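Local structure of citrate synthase (Thermotoga maritima, 2P2W) at residues A[273-276]-A[277-281]; A[263-266]-A[267-271]; A[301-304]-A[305-309]; A[216-219]-A[220-223]; A[282-285]-A[286-290]. The protein probably catalyses the condensation of oxaloacetate with acetyl-CoA and water to give citrate and CoA in the tricarboxylic acid cycle. All coordinates share one frame; numbering follows the deposited sequence.

Contact 1 (A[273-276]-A[277-281])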
loop_
_atom_site.group_PDB
_atom_site.type_symbol
_atom_site.label_atom_id
_atom_site.label_comp_id
_atom_site.label_asym_id
_atom_site.label_seq_id
_atom_site.Cartn_x
_atom_site.Cartn_y
_atom_site.Cartn_z
ATOM N N ASP A 273 -18.358 -32.572 11.242
ATOM C CA ASP A 273 -17.405 -33.421 11.938
ATOM C C ASP A 273 -15.958 -32.973 11.838
ATOM O O ASP A 273 -15.057 -33.665 12.301
ATOM C CB ASP A 273 -17.576 -34.852 11.437
ATOM C CG ASP A 273 -18.992 -35.353 11.646
ATOM O OD1 ASP A 273 -19.620 -34.932 12.641
ATOM O OD2 ASP A 273 -19.476 -36.158 10.829
ATOM N N SER A 274 -15.740 -31.809 11.235
ATOM C CA SER A 274 -14.400 -31.259 11.129
ATOM C C SER A 274 -13.912 -30.915 12.539
ATOM O O SER A 274 -14.582 -30.181 13.274
ATOM C CB SER A 274 -14.417 -29.991 10.274
ATOM O OG SER A 274 -13.351 -29.131 10.641
ATOM N N LYS A 275 -12.757 -31.456 12.915
ATOM C CA LYS A 275 -12.177 -31.200 14.234
ATOM C C LYS A 275 -11.985 -29.693 14.422
ATOM O O LYS A 275 -12.256 -29.148 15.491
ATOM C CB LYS A 275 -10.829 -31.925 14.352
ATOM C CG LYS A 275 -10.038 -31.660 15.628
ATOM C CD LYS A 275 -10.557 -32.438 16.832
ATOM C CE LYS A 275 -11.470 -31.606 17.718
ATOM N NZ LYS A 275 -11.967 -32.422 18.872
ATOM N N LEU A 276 -11.514 -29.025 13.375
ATOM C CA LEU A 276 -11.301 -27.582 13.430
ATOM C C LEU A 276 -12.616 -26.867 13.713
ATOM O O LEU A 276 -12.683 -25.980 14.565
ATOM C CB LEU A 276 -10.708 -27.081 12.105
ATOM C CG LEU A 276 -9.280 -27.551 11.806
ATOM C CD1 LEU A 276 -8.864 -27.124 10.399
ATOM C CD2 LEU A 276 -8.327 -26.965 12.851
ATOM N N PHE A 277 -13.668 -27.256 13.001
ATOM C CA PHE A 277 -14.960 -26.629 13.203
ATOM C C PHE A 277 -15.465 -26.846 14.629
ATOM O O PHE A 277 -15.959 -25.914 15.259
ATOM C CB PHE A 277 -15.988 -27.168 12.203
ATOM C CG PHE A 277 -17.366 -26.597 12.389
ATOM C CD1 PHE A 277 -17.582 -25.223 12.297
ATOM C CD2 PHE A 277 -18.447 -27.428 12.669
ATOM C CE1 PHE A 277 -18.859 -24.684 12.481
ATOM C CE2 PHE A 277 -19.724 -26.900 12.854
ATOM C CZ PHE A 277 -19.931 -25.525 12.761
ATOM N N ARG A 278 -15.335 -28.069 15.137
ATOM C CA ARG A 278 -15.799 -28.378 16.492
ATOM C C ARG A 278 -15.122 -27.459 17.510
ATOM O O ARG A 278 -15.768 -26.930 18.413
ATOM C CB ARG A 278 -15.496 -29.838 16.861
ATOM C CG ARG A 278 -16.177 -30.915 16.008
ATOM C CD ARG A 278 -17.678 -31.015 16.254
ATOM N NE ARG A 278 -18.282 -32.171 15.576
ATOM C CZ ARG A 278 -18.314 -33.413 16.058
ATOM N NH1 ARG A 278 -17.779 -33.694 17.238
ATOM N NH2 ARG A 278 -18.881 -34.386 15.352
ATOM N N ILE A 279 -13.814 -27.279 17.365
ATOM C CA ILE A 279 -13.070 -26.427 18.288
ATOM C C ILE A 279 -13.508 -24.963 18.165
ATOM O O ILE A 279 -13.748 -24.291 19.169
ATOM C CB ILE A 279 -11.543 -26.541 18.034
ATOM C CG1 ILE A 279 -11.095 -27.992 18.245
ATOM C CG2 ILE A 279 -10.774 -25.616 18.983
ATOM C CD1 ILE A 279 -9.664 -28.280 17.819
ATOM N N ALA A 280 -13.618 -24.478 16.934
ATOM C CA ALA A 280 -14.024 -23.092 16.688
ATOM C C ALA A 280 -15.429 -22.822 17.235
ATOM O O ALA A 280 -15.709 -21.750 17.786
ATOM C CB ALA A 280 -13.982 -22.803 15.191
ATOM N N SER A 281 -16.312 -23.799 17.073
ATOM C CA SER A 281 -17.680 -23.659 17.550
ATOM C C SER A 281 -17.700 -23.600 19.073
ATOM O O SER A 281 -18.454 -22.823 19.665
ATOM C CB SER A 281 -18.528 -24.833 17.055
ATOM O OG SER A 281 -19.904 -24.578 17.272
#
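The backbone enters helix 275-289 here, and R278 N, I279 N and A280 N bond back to the carbonyls of S274, K275 and L276. S274 is the N-cap. Its OG lies anti to its own backbone N (chi1 153°) and accepts from F277 N at 3.0 Å, with a nearly straight N-H...O angle of 167°. The same OG also bonds E309 of helix 299-309. D273 and R278 lie side by side. R278 NH2 meets D273 OD1 at 2.9 Å in a salt bridge, at the edge of the guanidinium and on the anti side of the carboxylate. The two planes stand 78° apart. R278 NE bonds P272 O. K275 CE packs on I279 CG1 at 3.7 Å, while its NZ pairs with E228. With an alanine in place of S274, F277 N would probably lose its side-chain cap and E309 its hydroxyl partner. The chemistry implies a helix start closed by a buried hydroxyl, with an exposed ion pair beside it.

Contact 2 (A[263-266]-A[267-271])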
loop_
_atom_site.group_PDB
_atom_site.type_symbol
_atom_site.label_atom_id
_atom_site.label_comp_id
_atom_site.label_asym_id
_atom_site.label_seq_id
_atom_site.Cartn_x
_atom_site.Cartn_y
_atom_site.Cartn_z
ATOM N N LEU A 263 -21.284 -18.483 7.277
ATOM C CA LEU A 263 -20.274 -19.522 7.104
ATOM C C LEU A 263 -20.323 -20.588 8.196
ATOM O O LEU A 263 -19.973 -21.738 7.951
ATOM C CB LEU A 263 -18.871 -18.907 7.033
ATOM C CG LEU A 263 -18.617 -18.042 5.792
ATOM C CD1 LEU A 263 -17.206 -17.486 5.839
ATOM C CD2 LEU A 263 -18.820 -18.872 4.529
ATOM N N LYS A 264 -20.743 -20.218 9.401
ATOM C CA LYS A 264 -20.839 -21.213 10.462
ATOM C C LYS A 264 -21.912 -22.227 10.065
ATOM O O LYS A 264 -21.759 -23.429 10.289
ATOM C CB LYS A 264 -21.213 -20.570 11.801
ATOM C CG LYS A 264 -21.172 -21.560 12.957
ATOM C CD LYS A 264 -21.634 -20.940 14.263
ATOM C CE LYS A 264 -21.557 -21.960 15.393
ATOM N NZ LYS A 264 -22.086 -21.398 16.664
ATOM N N ARG A 265 -22.992 -21.739 9.460
ATOM C CA ARG A 265 -24.072 -22.618 9.032
ATOM C C ARG A 265 -23.588 -23.523 7.903
ATOM O O ARG A 265 -23.935 -24.704 7.846
ATOM C CB ARG A 265 -25.283 -21.800 8.566
ATOM C CG ARG A 265 -26.471 -22.665 8.160
ATOM C CD ARG A 265 -27.735 -21.850 7.892
ATOM N NE ARG A 265 -27.582 -20.928 6.770
ATOM C CZ ARG A 265 -27.313 -19.630 6.889
ATOM N NH1 ARG A 265 -27.166 -19.081 8.090
ATOM N NH2 ARG A 265 -27.193 -18.880 5.803
ATOM N N VAL A 266 -22.789 -22.966 6.999
ATOM C CA VAL A 266 -22.246 -23.738 5.885
ATOM C C VAL A 266 -21.464 -24.931 6.429
ATOM O O VAL A 266 -21.663 -26.071 6.001
ATOM C CB VAL A 266 -21.307 -22.872 5.025
ATOM C CG1 VAL A 266 -20.552 -23.742 4.034
ATOM C CG2 VAL A 266 -22.114 -21.801 4.298
ATOM N N LEU A 267 -20.574 -24.661 7.377
ATOM C CA LEU A 267 -19.767 -25.713 7.983
ATOM C C LEU A 267 -20.634 -26.711 8.751
ATOM O O LEU A 267 -20.408 -27.921 8.691
ATOM C CB LEU A 267 -18.721 -25.094 8.913
ATOM C CG LEU A 267 -17.621 -24.312 8.184
ATOM C CD1 LEU A 267 -16.810 -23.473 9.171
ATOM C CD2 LEU A 267 -16.724 -25.291 7.448
ATOM N N GLN A 268 -21.631 -26.203 9.467
ATOM C CA GLN A 268 -22.519 -27.067 10.234
ATOM C C GLN A 268 -23.251 -28.035 9.312
ATOM O O GLN A 268 -23.472 -29.196 9.659
ATOM C CB GLN A 268 -23.552 -26.232 10.997
ATOM C CG GLN A 268 -24.354 -27.042 12.008
ATOM C CD GLN A 268 -23.490 -27.520 13.152
ATOM O OE1 GLN A 268 -22.973 -26.713 13.930
ATOM N NE2 GLN A 268 -23.314 -28.839 13.259
ATOM N N GLU A 269 -23.625 -27.546 8.135
ATOM C CA GLU A 269 -24.355 -28.358 7.177
ATOM C C GLU A 269 -23.486 -29.261 6.310
ATOM O O GLU A 269 -23.935 -30.330 5.893
ATOM C CB GLU A 269 -25.216 -27.456 6.287
ATOM C CG GLU A 269 -26.498 -26.989 6.968
ATOM C CD GLU A 269 -27.219 -25.892 6.205
ATOM O OE1 GLU A 269 -26.837 -25.612 5.049
ATOM O OE2 GLU A 269 -28.170 -25.306 6.771
ATOM N N HIS A 270 -22.244 -28.857 6.051
ATOM C CA HIS A 270 -21.371 -29.659 5.196
ATOM C C HIS A 270 -20.137 -30.295 5.824
ATOM O O HIS A 270 -19.631 -31.291 5.303
ATOM C CB HIS A 270 -20.943 -28.838 3.980
ATOM C CG HIS A 270 -22.084 -28.434 3.103
ATOM N ND1 HIS A 270 -22.880 -27.342 3.372
ATOM C CD2 HIS A 270 -22.590 -29.002 1.983
ATOM C CE1 HIS A 270 -23.825 -27.252 2.454
ATOM N NE2 HIS A 270 -23.671 -28.248 1.599
ATOM N N PHE A 271 -19.645 -29.727 6.922
ATOM C CA PHE A 271 -18.469 -30.278 7.598
ATOM C C PHE A 271 -18.645 -30.265 9.119
ATOM O O PHE A 271 -17.773 -29.797 9.849
ATOM C CB PHE A 271 -17.212 -29.477 7.227
ATOM C CG PHE A 271 -16.912 -29.464 5.755
ATOM C CD1 PHE A 271 -16.181 -30.497 5.174
ATOM C CD2 PHE A 271 -17.375 -28.430 4.944
ATOM C CE1 PHE A 271 -15.913 -30.501 3.800
ATOM C CE2 PHE A 271 -17.114 -28.423 3.572
ATOM C CZ PHE A 271 -16.381 -29.461 3.001
HETATM O O HOH W 1 -26.826 -22.541 4.438
#
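R265 and E269, one helical turn apart, lie side by side and point the same way. Their guanidinium and carboxylate planes stand 61° apart. The touch is made by the aliphatic part of R265: CG is 3.4 Å from E269 OE2. The charged ends stay further apart, with R265 NE 4.4 Å from E269 OE2, too long for a salt bridge. A water joins them instead. It accepts from R265 NE at 2.9 Å and donates to E269 OE1 at 3.1 Å. The R265 chain bends at chi3 (63°), and its guanidinium also makes a cation-pi contact with F262.

H270 is turned back on the helix. Its CG is anti to its carbonyl carbon (chi1 -63°), which puts CG beside the backbone N. ND1 then donates to V266 O at 3.2 Å, with the oxygen in the ring plane and ND1 on a lone pair. H270 N bonds the same oxygen at 2.8 Å. Two donors of one residue thus grip V266 O, which should hold the imidazole in its rotation.

L263, V266 and L267 form the buried side. L267 packs on F277 and Y302, and V266 on L165 of helix 163-173. F271 is the first residue to leave helical backbone angles. The pattern is that of an amphipathic helix near its C-terminal end, with a histidine side chain adding to the backbone bond at V266 O.

Contact 3 (A[301-304]-A[305-309])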
loop_
_atom_site.group_PDB
_atom_site.type_symbol
_atom_site.label_atom_id
_atom_site.label_comp_id
_atom_site.label_asym_id
_atom_site.label_seq_id
_atom_site.Cartn_x
_atom_site.Cartn_y
_atom_site.Cartn_z
ATOM N N LEU A 301 -12.837 -16.420 11.525
ATOM C CA LEU A 301 -12.900 -17.658 12.298
ATOM C C LEU A 301 -13.405 -18.833 11.468
ATOM O O LEU A 301 -12.813 -19.911 11.482
ATOM C CB LEU A 301 -13.801 -17.485 13.533
ATOM C CG LEU A 301 -13.889 -18.687 14.490
ATOM C CD1 LEU A 301 -12.529 -18.932 15.137
ATOM C CD2 LEU A 301 -14.941 -18.426 15.560
ATOM N N TYR A 302 -14.494 -18.624 10.738
ATOM C CA TYR A 302 -15.072 -19.695 9.944
ATOM C C TYR A 302 -14.659 -19.751 8.483
ATOM O O TYR A 302 -14.704 -20.819 7.872
ATOM C CB TYR A 302 -16.593 -19.652 10.074
ATOM C CG TYR A 302 -17.046 -19.918 11.491
ATOM C CD1 TYR A 302 -16.766 -21.140 12.112
ATOM C CD2 TYR A 302 -17.728 -18.945 12.221
ATOM C CE1 TYR A 302 -17.153 -21.383 13.423
ATOM C CE2 TYR A 302 -18.123 -19.178 13.535
ATOM C CZ TYR A 302 -17.832 -20.397 14.131
ATOM O OH TYR A 302 -18.210 -20.624 15.434
ATOM N N SER A 303 -14.268 -18.620 7.905
ATOM C CA SER A 303 -13.834 -18.642 6.514
ATOM C C SER A 303 -12.575 -19.507 6.436
ATOM O O SER A 303 -12.417 -20.304 5.508
ATOM C CB SER A 303 -13.522 -17.229 6.007
ATOM O OG SER A 303 -12.371 -16.700 6.640
ATOM N N SER A 304 -11.692 -19.352 7.419
ATOM C CA SER A 304 -10.452 -20.125 7.451
ATOM C C SER A 304 -10.739 -21.622 7.556
ATOM O O SER A 304 -10.105 -22.428 6.875
ATOM C CB SER A 304 -9.563 -19.686 8.624
ATOM O OG SER A 304 -10.154 -19.984 9.876
ATOM N N VAL A 305 -11.696 -21.995 8.403
ATOM C CA VAL A 305 -12.036 -23.409 8.556
ATOM C C VAL A 305 -12.616 -23.959 7.250
ATOM O O VAL A 305 -12.281 -25.069 6.832
ATOM C CB VAL A 305 -13.040 -23.625 9.721
ATOM C CG1 VAL A 305 -13.461 -25.092 9.787
ATOM C CG2 VAL A 305 -12.382 -23.228 11.045
ATOM N N LEU A 306 -13.469 -23.179 6.593
ATOM C CA LEU A 306 -14.048 -23.622 5.330
ATOM C C LEU A 306 -12.958 -23.824 4.277
ATOM O O LEU A 306 -12.924 -24.857 3.603
ATOM C CB LEU A 306 -15.079 -22.611 4.813
ATOM C CG LEU A 306 -15.694 -22.951 3.446
ATOM C CD1 LEU A 306 -16.410 -24.291 3.537
ATOM C CD2 LEU A 306 -16.665 -21.859 3.003
ATOM N N PHE A 307 -12.069 -22.843 4.132
ATOM C CA PHE A 307 -10.998 -22.946 3.145
ATOM C C PHE A 307 -10.140 -24.181 3.396
ATOM O O PHE A 307 -9.712 -24.859 2.457
ATOM C CB PHE A 307 -10.120 -21.688 3.160
ATOM C CG PHE A 307 -10.842 -20.436 2.732
ATOM C CD1 PHE A 307 -11.907 -20.499 1.836
ATOM C CD2 PHE A 307 -10.437 -19.192 3.202
ATOM C CE1 PHE A 307 -12.557 -19.337 1.413
ATOM C CE2 PHE A 307 -11.080 -18.028 2.786
ATOM C CZ PHE A 307 -12.140 -18.102 1.890
ATOM N N GLU A 308 -9.882 -24.467 4.666
ATOM C CA GLU A 308 -9.092 -25.639 5.024
ATOM C C GLU A 308 -9.827 -26.902 4.580
ATOM O O GLU A 308 -9.250 -27.767 3.919
ATOM C CB GLU A 308 -8.864 -25.694 6.539
ATOM C CG GLU A 308 -8.235 -27.003 7.025
ATOM C CD GLU A 308 -6.738 -26.897 7.273
ATOM O OE1 GLU A 308 -6.103 -25.948 6.762
ATOM O OE2 GLU A 308 -6.196 -27.776 7.977
ATOM N N GLU A 309 -11.104 -27.005 4.944
ATOM C CA GLU A 309 -11.890 -28.189 4.595
ATOM C C GLU A 309 -12.070 -28.337 3.081
ATOM O O GLU A 309 -12.302 -29.428 2.571
ATOM C CB GLU A 309 -13.258 -28.142 5.297
ATOM C CG GLU A 309 -13.182 -28.194 6.840
ATOM C CD GLU A 309 -12.446 -29.428 7.342
ATOM O OE1 GLU A 309 -12.508 -30.468 6.699
ATOM O OE2 GLU A 309 -11.847 -29.342 8.416
#
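This is a local contact between successive turns of helix 299-309, in the buried part of the helical fold and next to the predicted active-site residue D300. The F307 ring on the S303 backbone is its main contact. The F307 ring lies with one face over S303 O, which sits 3.1 Å above the plane and offset toward the rim. The nearest ring atoms, CG and CD2, are both 3.2 Å from S303 O. That oxygen also accepts from F307 N at 2.9 Å, so F307 meets it with both its backbone and its ring. F307 CE2 reaches S303 CB at 4.1 Å.

S304 OG stands between its backbone N and carbonyl carbon (chi1 66°), turned back along the helix, and bonds D300 O. S303 OG bonds V299 O in the same way, but weakly. Both buried hydroxyls thus find acceptors, S303 only a weak one. The CG2 branch of V305 rests on L301 O at 3.4 Å.

Helix 299-309 is packed by three other helices. L301, S304 and V305 face helix 214-225. Y302 lies against F277 and A280 of helix 275-289, with its OH bonded to E284. S303 and V305 touch L263 and L267 of helix 258-270.

Contact 4 (A[216-219]-A[220-223])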
loop_
_atom_site.group_PDB
_atom_site.type_symbol
_atom_site.label_atom_id
_atom_site.label_comp_id
_atom_site.label_asym_id
_atom_site.label_seq_id
_atom_site.Cartn_x
_atom_site.Cartn_y
_atom_site.Cartn_z
ATOM N N GLU A 216 -5.278 -16.899 8.499
ATOM C CA GLU A 216 -4.193 -17.876 8.442
ATOM C C GLU A 216 -3.730 -18.259 9.847
ATOM O O GLU A 216 -3.100 -19.297 10.039
ATOM C CB GLU A 216 -3.014 -17.322 7.637
ATOM C CG GLU A 216 -3.414 -16.806 6.261
ATOM C CD GLU A 216 -2.228 -16.492 5.370
ATOM O OE1 GLU A 216 -1.092 -16.407 5.889
ATOM O OE2 GLU A 216 -2.444 -16.319 4.146
ATOM N N LYS A 217 -4.048 -17.421 10.828
ATOM C CA LYS A 217 -3.661 -17.698 12.212
ATOM C C LYS A 217 -4.673 -18.560 12.963
ATOM O O LYS A 217 -4.405 -19.135 14.004
ATOM C CB LYS A 217 -3.494 -16.359 12.948
ATOM C CG LYS A 217 -2.103 -15.748 12.729
ATOM C CD LYS A 217 -1.206 -15.782 13.971
ATOM C CE LYS A 217 0.218 -15.290 13.684
ATOM N NZ LYS A 217 1.172 -16.168 14.363
ATOM N N VAL A 218 -5.916 -18.604 12.439
ATOM C CA VAL A 218 -6.937 -19.346 13.168
ATOM C C VAL A 218 -6.680 -20.859 13.252
ATOM O O VAL A 218 -6.722 -21.460 14.320
ATOM C CB VAL A 218 -8.327 -18.999 12.635
ATOM C CG1 VAL A 218 -9.343 -20.023 13.150
ATOM C CG2 VAL A 218 -8.734 -17.616 13.137
ATOM N N PRO A 219 -6.459 -21.519 12.112
ATOM C CA PRO A 219 -6.185 -22.948 12.132
ATOM C C PRO A 219 -5.130 -23.362 13.185
ATOM O O PRO A 219 -5.335 -24.261 13.986
ATOM C CB PRO A 219 -5.818 -23.350 10.704
ATOM C CG PRO A 219 -6.602 -22.397 9.811
ATOM C CD PRO A 219 -6.544 -21.077 10.714
ATOM N N PRO A 220 -3.966 -22.687 13.193
ATOM C CA PRO A 220 -2.904 -23.010 14.161
ATOM C C PRO A 220 -3.348 -22.748 15.606
ATOM O O PRO A 220 -2.948 -23.456 16.543
ATOM C CB PRO A 220 -1.759 -22.084 13.748
ATOM C CG PRO A 220 -2.115 -21.224 12.565
ATOM C CD PRO A 220 -3.524 -21.629 12.270
ATOM N N MET A 221 -4.167 -21.718 15.781
ATOM C CA MET A 221 -4.668 -21.374 17.105
ATOM C C MET A 221 -5.617 -22.470 17.572
ATOM O O MET A 221 -5.564 -22.904 18.723
ATOM C CB MET A 221 -5.408 -20.038 17.069
ATOM C CG MET A 221 -6.006 -19.644 18.406
ATOM S SD MET A 221 -7.270 -18.374 18.244
ATOM C CE MET A 221 -8.592 -19.304 17.495
ATOM N N LEU A 222 -6.487 -22.913 16.669
ATOM C CA LEU A 222 -7.439 -23.970 16.992
ATOM C C LEU A 222 -6.687 -25.242 17.384
ATOM O O LEU A 222 -7.065 -25.935 18.329
ATOM C CB LEU A 222 -8.352 -24.239 15.787
ATOM C CG LEU A 222 -9.257 -23.067 15.385
ATOM C CD1 LEU A 222 -10.036 -23.409 14.116
ATOM C CD2 LEU A 222 -10.203 -22.741 16.534
ATOM N N GLU A 223 -5.613 -25.543 16.660
ATOM C CA GLU A 223 -4.821 -26.731 16.947
ATOM C C GLU A 223 -4.075 -26.570 18.268
ATOM O O GLU A 223 -3.887 -27.542 19.010
ATOM C CB GLU A 223 -3.873 -27.010 15.773
ATOM C CG GLU A 223 -4.640 -27.643 14.607
ATOM C CD GLU A 223 -3.992 -27.482 13.238
ATOM O OE1 GLU A 223 -3.019 -26.719 13.105
ATOM O OE2 GLU A 223 -4.495 -28.109 12.282
#
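V218 CG1 is anti to its backbone N (chi1 166°), while L222 CG lies beside its own backbone N (chi1 -64°), and these turns bring the two side chains together one helical turn apart. They cross at a slant. V218 CG1 meets L222 CD1 at 3.6 Å, and L222 CG lies 3.2 Å from V218 O. The same carbonyl accepts from L222 N at 2.8 Å, with a straight bond (165°). M221 CE is a more distant apolar neighbour of V218 CG1 at 4.5 Å.

P219 and P220 lie side by side and point the same way. P220 CD is 3.3 Å from P219 CB, partly because the peptide link joins them. Neither proline nitrogen carries a hydrogen, so neither bonds to the turn before, and the helix is kinked here. P220 CD takes the donor's place, 3.3 Å from E216 O and 3.2 Å from K217 O. Bonding resumes at M221 N, which donates to K217 O.

E223 forms a salt bridge to R314, E216 a hydrogen bond to H89. An alanine in place of L222 would probably open a gap beside V218 CG1 and leave V305, I279 and A280 without the leucine they pack on. The motif is a Pro-Pro kink in helix 214-225. The buried side of this helix packs on helices 299-309 and 275-289, close to D300, predicted to be in the active site.

Contact 5 (A[282-285]-A[286-290])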
loop_
_atom_site.group_PDB
_atom_site.type_symbol
_atom_site.label_atom_id
_atom_site.label_comp_id
_atom_site.label_asym_id
_atom_site.label_seq_id
_atom_site.Cartn_x
_atom_site.Cartn_y
_atom_site.Cartn_z
ATOM N N LYS A 282 -16.868 -24.423 19.708
ATOM C CA LYS A 282 -16.801 -24.453 21.165
ATOM C C LYS A 282 -16.195 -23.154 21.690
ATOM O O LYS A 282 -16.590 -22.652 22.744
ATOM C CB LYS A 282 -15.957 -25.639 21.632
ATOM C CG LYS A 282 -15.984 -25.863 23.138
ATOM C CD LYS A 282 -17.392 -26.179 23.619
ATOM C CE LYS A 282 -17.385 -26.677 25.053
ATOM N NZ LYS A 282 -18.750 -27.071 25.485
ATOM N N LEU A 283 -15.230 -22.617 20.950
ATOM C CA LEU A 283 -14.577 -21.372 21.338
ATOM C C LEU A 283 -15.619 -20.251 21.346
ATOM O O LEU A 283 -15.662 -19.431 22.266
ATOM C CB LEU A 283 -13.449 -21.047 20.357
ATOM C CG LEU A 283 -12.573 -19.823 20.641
ATOM C CD1 LEU A 283 -11.978 -19.911 22.049
ATOM C CD2 LEU A 283 -11.459 -19.763 19.589
ATOM N N GLU A 284 -16.468 -20.225 20.324
ATOM C CA GLU A 284 -17.512 -19.212 20.246
ATOM C C GLU A 284 -18.481 -19.385 21.410
ATOM O O GLU A 284 -18.864 -18.411 22.061
ATOM C CB GLU A 284 -18.288 -19.323 18.934
ATOM C CG GLU A 284 -19.591 -18.537 18.951
ATOM C CD GLU A 284 -20.375 -18.664 17.667
ATOM O OE1 GLU A 284 -19.806 -19.139 16.662
ATOM O OE2 GLU A 284 -21.564 -18.281 17.661
ATOM N N GLU A 285 -18.876 -20.628 21.665
ATOM C CA GLU A 285 -19.809 -20.909 22.751
ATOM C C GLU A 285 -19.301 -20.375 24.082
ATOM O O GLU A 285 -20.040 -19.726 24.822
ATOM C CB GLU A 285 -20.056 -22.414 22.893
ATOM C CG GLU A 285 -21.127 -22.753 23.929
ATOM C CD GLU A 285 -21.177 -24.233 24.268
ATOM O OE1 GLU A 285 -20.259 -24.712 24.967
ATOM O OE2 GLU A 285 -22.128 -24.919 23.832
ATOM N N TYR A 286 -18.040 -20.650 24.389
ATOM C CA TYR A 286 -17.472 -20.211 25.652
ATOM C C TYR A 286 -17.337 -18.696 25.770
ATOM O O TYR A 286 -17.697 -18.107 26.793
ATOM C CB TYR A 286 -16.106 -20.862 25.879
ATOM C CG TYR A 286 -15.456 -20.427 27.171
ATOM C CD1 TYR A 286 -15.712 -21.108 28.362
ATOM C CD2 TYR A 286 -14.644 -19.293 27.221
ATOM C CE1 TYR A 286 -15.180 -20.670 29.568
ATOM C CE2 TYR A 286 -14.105 -18.845 28.424
ATOM C CZ TYR A 286 -14.379 -19.537 29.593
ATOM O OH TYR A 286 -13.860 -19.097 30.789
ATOM N N ILE A 287 -16.816 -18.072 24.720
ATOM C CA ILE A 287 -16.609 -16.633 24.722
ATOM C C ILE A 287 -17.911 -15.843 24.751
ATOM O O ILE A 287 -18.035 -14.884 25.509
ATOM C CB ILE A 287 -15.748 -16.208 23.509
ATOM C CG1 ILE A 287 -14.313 -16.699 23.723
ATOM C CG2 ILE A 287 -15.788 -14.689 23.328
ATOM C CD1 ILE A 287 -13.360 -16.394 22.584
ATOM N N VAL A 288 -18.886 -16.250 23.946
ATOM C CA VAL A 288 -20.163 -15.552 23.908
ATOM C C VAL A 288 -21.036 -15.836 25.139
ATOM O O VAL A 288 -21.622 -14.910 25.705
ATOM C CB VAL A 288 -20.948 -15.903 22.618
ATOM C CG1 VAL A 288 -22.309 -15.220 22.624
ATOM C CG2 VAL A 288 -20.149 -15.460 21.396
ATOM N N SER A 289 -21.119 -17.097 25.566
ATOM C CA SER A 289 -21.948 -17.427 26.731
ATOM C C SER A 289 -21.430 -16.771 28.013
ATOM O O SER A 289 -22.213 -16.414 28.895
ATOM C CB SER A 289 -22.048 -18.949 26.923
ATOM O OG SER A 289 -20.812 -19.516 27.321
ATOM N N ASN A 290 -20.115 -16.608 28.116
ATOM C CA ASN A 290 -19.521 -15.972 29.287
ATOM C C ASN A 290 -19.320 -14.469 29.069
ATOM O O ASN A 290 -18.762 -13.778 29.921
ATOM C CB ASN A 290 -18.182 -16.635 29.626
ATOM C CG ASN A 290 -18.355 -18.012 30.242
ATOM O OD1 ASN A 290 -18.732 -18.139 31.408
ATOM N ND2 ASN A 290 -18.088 -19.050 29.457
#
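E285 O is gripped by two groups of S289. S289 OG donates to it at 2.6 Å and S289 N at 2.9 Å, from opposite faces of the carbonyl plane. OG stands between its backbone N and carbonyl carbon (chi1 69°), which turns the hydroxyl back to the preceding turn. Y286 O is held in a like manner by N290. ND2 donates to it at 2.9 Å, with the oxygen near the amide plane, and N290 N donates at 3.1 Å. The same ND2 lies over one face of the Y286 ring, 3.3 Å above the plane and offset toward the rim. Y286 OH bonds Q236.

On the buried side L283 and I287 lie side by side, their CD1 methyls 3.8 Å apart. E284 CG likewise lies alongside CG2 of V288, a residue that is partly exposed. The carboxylate of E284 bonds Y302. At the surface K282 NZ forms a salt bridge to E285 OE1 at 2.8 Å, on the syn side of the carboxylate.

These features mark the C-terminal end of an amphipathic helix, 275-289. Serine and asparagine side chains add to the backbone bonds at two carbonyls near its end, E285 O and Y286 O. Its buried side faces helices 214-225 and 231-241.

How the contacts relate
Contacts 1 and 5 are the two ends of helix 275-289: a serine caps its start, and serine and asparagine side chains support its finish. Contact 1 is mostly buried, with an exposed ion pair; contact 5 is partly buried. Contact 3 is the most buried. There the helix meets the other three. Its serines turn to its own backbone, Y302 to helix 275-289 and E308 to R314 in a loop. Contacts 2 and 4 are partly buried and do not touch each other. Contact 2 carries a water-bridged charged pair outside, contact 4 a proline kink. F277 of contact 1 packs on contact 2, and L222 of contact 4 on contacts 1 and 3. E284 of contact 5 bonds Y302 and makes a long, weak ion pair with K264.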